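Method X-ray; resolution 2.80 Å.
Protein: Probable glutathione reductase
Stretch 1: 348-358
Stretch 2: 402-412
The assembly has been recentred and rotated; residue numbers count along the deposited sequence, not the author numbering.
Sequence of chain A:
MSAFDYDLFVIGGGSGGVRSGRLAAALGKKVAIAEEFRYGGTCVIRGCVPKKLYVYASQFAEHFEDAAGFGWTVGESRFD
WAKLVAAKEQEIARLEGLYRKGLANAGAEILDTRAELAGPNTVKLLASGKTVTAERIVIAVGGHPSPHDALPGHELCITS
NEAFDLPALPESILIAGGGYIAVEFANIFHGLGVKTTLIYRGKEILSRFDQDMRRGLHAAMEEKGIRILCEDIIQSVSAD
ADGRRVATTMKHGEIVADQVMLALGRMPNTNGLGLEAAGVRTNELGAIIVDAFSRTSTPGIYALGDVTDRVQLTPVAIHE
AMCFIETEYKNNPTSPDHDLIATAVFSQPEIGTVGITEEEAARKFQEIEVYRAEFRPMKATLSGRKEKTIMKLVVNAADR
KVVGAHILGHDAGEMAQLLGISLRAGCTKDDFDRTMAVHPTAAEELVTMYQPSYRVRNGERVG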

# COMPACT_ATOMS: atom_id res chain seq x y z
N GLN A 348 -6.62 -10.45 8.58
CA GLN A 348 -6.66 -9.14 9.17
C GLN A 348 -6.02 -9.36 10.51
O GLN A 348 -6.62 -10.02 11.36
CB GLN A 348 -8.11 -8.67 9.32
CG GLN A 348 -8.96 -8.72 8.05
CD GLN A 348 -10.43 -8.43 8.30
OE1 GLN A 348 -11.31 -9.12 7.79
NE2 GLN A 348 -10.70 -7.40 9.08
N PRO A 349 -4.77 -8.87 10.69
CA PRO A 349 -3.97 -8.09 9.72
C PRO A 349 -3.60 -8.87 8.44
O PRO A 349 -3.48 -10.10 8.48
CB PRO A 349 -2.71 -7.75 10.51
CG PRO A 349 -2.60 -8.84 11.52
CD PRO A 349 -4.01 -9.15 11.92
N GLU A 350 -3.41 -8.14 7.33
CA GLU A 350 -3.00 -8.76 6.07
C GLU A 350 -1.61 -9.35 6.15
O GLU A 350 -0.76 -8.88 6.90
CB GLU A 350 -2.96 -7.74 4.96
CG GLU A 350 -4.18 -7.71 4.09
CD GLU A 350 -4.20 -6.45 3.26
OE1 GLU A 350 -3.56 -6.45 2.18
OE2 GLU A 350 -4.83 -5.46 3.71
N ILE A 351 -1.38 -10.37 5.33
CA ILE A 351 -0.04 -10.81 5.03
C ILE A 351 0.28 -10.44 3.57
O ILE A 351 -0.61 -10.41 2.72
CB ILE A 351 0.16 -12.30 5.39
CG1 ILE A 351 -0.03 -12.47 6.91
CG2 ILE A 351 1.54 -12.79 4.99
CD1 ILE A 351 -0.26 -13.88 7.40
N GLY A 352 1.53 -10.09 3.32
CA GLY A 352 2.05 -9.91 1.97
C GLY A 352 3.44 -10.54 1.97
O GLY A 352 4.22 -10.32 2.90
N THR A 353 3.74 -11.35 0.96
CA THR A 353 4.97 -12.12 0.99
C THR A 353 5.54 -12.41 -0.38
O THR A 353 4.81 -12.71 -1.30
CB THR A 353 4.82 -13.41 1.84
OG1 THR A 353 6.11 -13.99 2.06
CG2 THR A 353 3.91 -14.43 1.17
N VAL A 354 6.86 -12.27 -0.49
CA VAL A 354 7.64 -12.57 -1.69
C VAL A 354 8.86 -13.32 -1.21
O VAL A 354 9.38 -13.05 -0.12
CB VAL A 354 8.26 -11.33 -2.35
CG1 VAL A 354 8.43 -11.58 -3.84
CG2 VAL A 354 7.45 -10.07 -2.09
N GLY A 355 9.34 -14.24 -2.05
CA GLY A 355 10.57 -14.95 -1.77
C GLY A 355 10.38 -16.01 -0.73
O GLY A 355 9.27 -16.46 -0.51
N ILE A 356 11.47 -16.38 -0.07
CA ILE A 356 11.54 -17.57 0.79
C ILE A 356 11.58 -17.25 2.30
O ILE A 356 12.00 -16.16 2.70
CB ILE A 356 12.76 -18.43 0.39
CG1 ILE A 356 14.06 -17.62 0.55
CG2 ILE A 356 12.60 -18.95 -1.03
CD1 ILE A 356 15.35 -18.39 0.37
N THR A 357 11.15 -18.20 3.13
CA THR A 357 11.09 -17.98 4.57
C THR A 357 12.47 -18.00 5.26
O THR A 357 13.44 -18.54 4.72
CB THR A 357 10.18 -19.01 5.30
OG1 THR A 357 10.87 -20.27 5.44
CG2 THR A 357 8.87 -19.19 4.57
N GLU A 358 12.55 -17.44 6.46
CA GLU A 358 13.78 -17.50 7.24
C GLU A 358 14.27 -18.93 7.43
O GLU A 358 15.47 -19.18 7.34
CB GLU A 358 13.61 -16.86 8.61
CG GLU A 358 14.92 -16.70 9.33
CD GLU A 358 14.73 -16.30 10.78
OE1 GLU A 358 13.74 -15.61 11.06
OE2 GLU A 358 15.58 -16.68 11.62
N VAL A 402 18.29 -9.52 -1.29
CA VAL A 402 17.06 -9.82 -0.56
C VAL A 402 16.40 -11.07 -1.17
O VAL A 402 16.07 -11.09 -2.33
CB VAL A 402 16.07 -8.65 -0.57
CG1 VAL A 402 14.81 -9.05 0.17
CG2 VAL A 402 16.71 -7.41 0.06
N VAL A 403 16.24 -12.11 -0.39
CA VAL A 403 15.76 -13.38 -0.90
C VAL A 403 14.34 -13.64 -0.37
O VAL A 403 13.68 -14.61 -0.78
CB VAL A 403 16.70 -14.56 -0.48
CG1 VAL A 403 18.11 -14.39 -1.04
CG2 VAL A 403 16.74 -14.74 1.04
N GLY A 404 13.89 -12.79 0.54
CA GLY A 404 12.58 -12.91 1.14
C GLY A 404 12.22 -11.62 1.82
O GLY A 404 13.05 -11.00 2.51
N ALA A 405 10.97 -11.20 1.60
CA ALA A 405 10.34 -10.08 2.29
C ALA A 405 8.93 -10.52 2.72
O ALA A 405 8.19 -11.11 1.94
CB ALA A 405 10.25 -8.88 1.39
N HIS A 406 8.60 -10.23 3.98
CA HIS A 406 7.36 -10.65 4.64
C HIS A 406 6.81 -9.54 5.48
O HIS A 406 7.52 -8.96 6.31
CB HIS A 406 7.63 -11.86 5.52
CG HIS A 406 8.52 -12.88 4.87
ND1 HIS A 406 8.04 -13.83 4.03
CD2 HIS A 406 9.89 -13.08 4.96
CE1 HIS A 406 9.07 -14.59 3.60
NE2 HIS A 406 10.20 -14.13 4.18
N ILE A 407 5.53 -9.24 5.25
CA ILE A 407 4.83 -8.12 5.88
C ILE A 407 3.55 -8.62 6.52
O ILE A 407 2.75 -9.29 5.88
CB ILE A 407 4.41 -7.04 4.85
CG1 ILE A 407 5.53 -6.69 3.87
CG2 ILE A 407 3.92 -5.79 5.57
CD1 ILE A 407 6.72 -5.98 4.50
N LEU A 408 3.38 -8.29 7.79
CA LEU A 408 2.11 -8.50 8.46
C LEU A 408 1.57 -7.13 8.86
O LEU A 408 2.21 -6.41 9.62
CB LEU A 408 2.30 -9.38 9.69
CG LEU A 408 1.05 -9.68 10.51
CD1 LEU A 408 0.04 -10.44 9.67
CD2 LEU A 408 1.42 -10.48 11.75
N GLY A 409 0.42 -6.76 8.32
CA GLY A 409 -0.11 -5.44 8.59
C GLY A 409 -0.80 -4.84 7.39
O GLY A 409 -0.93 -5.47 6.33
N HIS A 410 -1.24 -3.59 7.56
CA HIS A 410 -2.08 -2.91 6.58
C HIS A 410 -1.42 -2.78 5.26
O HIS A 410 -0.35 -2.20 5.16
CB HIS A 410 -2.50 -1.55 7.10
CG HIS A 410 -3.37 -1.63 8.33
ND1 HIS A 410 -4.70 -1.86 8.26
CD2 HIS A 410 -3.05 -1.54 9.68
CE1 HIS A 410 -5.21 -1.91 9.51
NE2 HIS A 410 -4.20 -1.70 10.38
N ASP A 411 -2.08 -3.33 4.24
CA ASP A 411 -1.67 -3.17 2.83
C ASP A 411 -0.51 -4.07 2.44
O ASP A 411 0.15 -3.85 1.40
CB ASP A 411 -1.37 -1.70 2.50
CG ASP A 411 -2.54 -0.77 2.82
OD1 ASP A 411 -3.65 -1.04 2.29
OD2 ASP A 411 -2.33 0.20 3.59
N ALA A 412 -0.26 -5.09 3.26
CA ALA A 412 0.79 -6.06 2.99
C ALA A 412 0.70 -6.65 1.57
O ALA A 412 1.72 -6.97 0.96
CB ALA A 412 0.76 -7.16 4.03

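Antiparallel β-pairing sets the backbone spacing, and the side chains, or their absence, must fit within it; the probable glutathione reductase offers a compact example. Strands 351-355 and 402-408 run at 172° to each other, and the residues with most area covered by the opposing stretch are Glu 350, His 406 and Leu 408. Glu 350 contributes through backbone and side chain alike: its O accepts a hydrogen bond from Gly 409 N at 2.8 Å, extending the ladder just beyond the strand, while its CB lies 3.9 Å from Ala 412 CB.

His 406 shows how an imidazole can use both nitrogens. Thr 353, paired with it at a position where the backbones exchange no hydrogen bonds, places OG1 2.8 Å from His 406 ND1, near the ring plane, in a side-chain hydrogen bond. His 406 NE2 donates a weak hydrogen bond to Ile 356 O at 3.1 Å, bent to 134°, so the ring spans the strand end.

On the same face, Leu 408 turns its CD1 to 3.4 Å from Ile 351 CG1 and 3.6 Å from Pro 349 CG, a small apolar cluster. Between these pairs, Gly 352 and Ile 407 exchange two N-to-O hydrogen bonds, each 2.9 Å. A β-carbon on Gly 352 would lie 1.6 Å from Ala 412 O, an evident clash; its absence lets Gly 352 CA approach that oxygen to 3.1 Å.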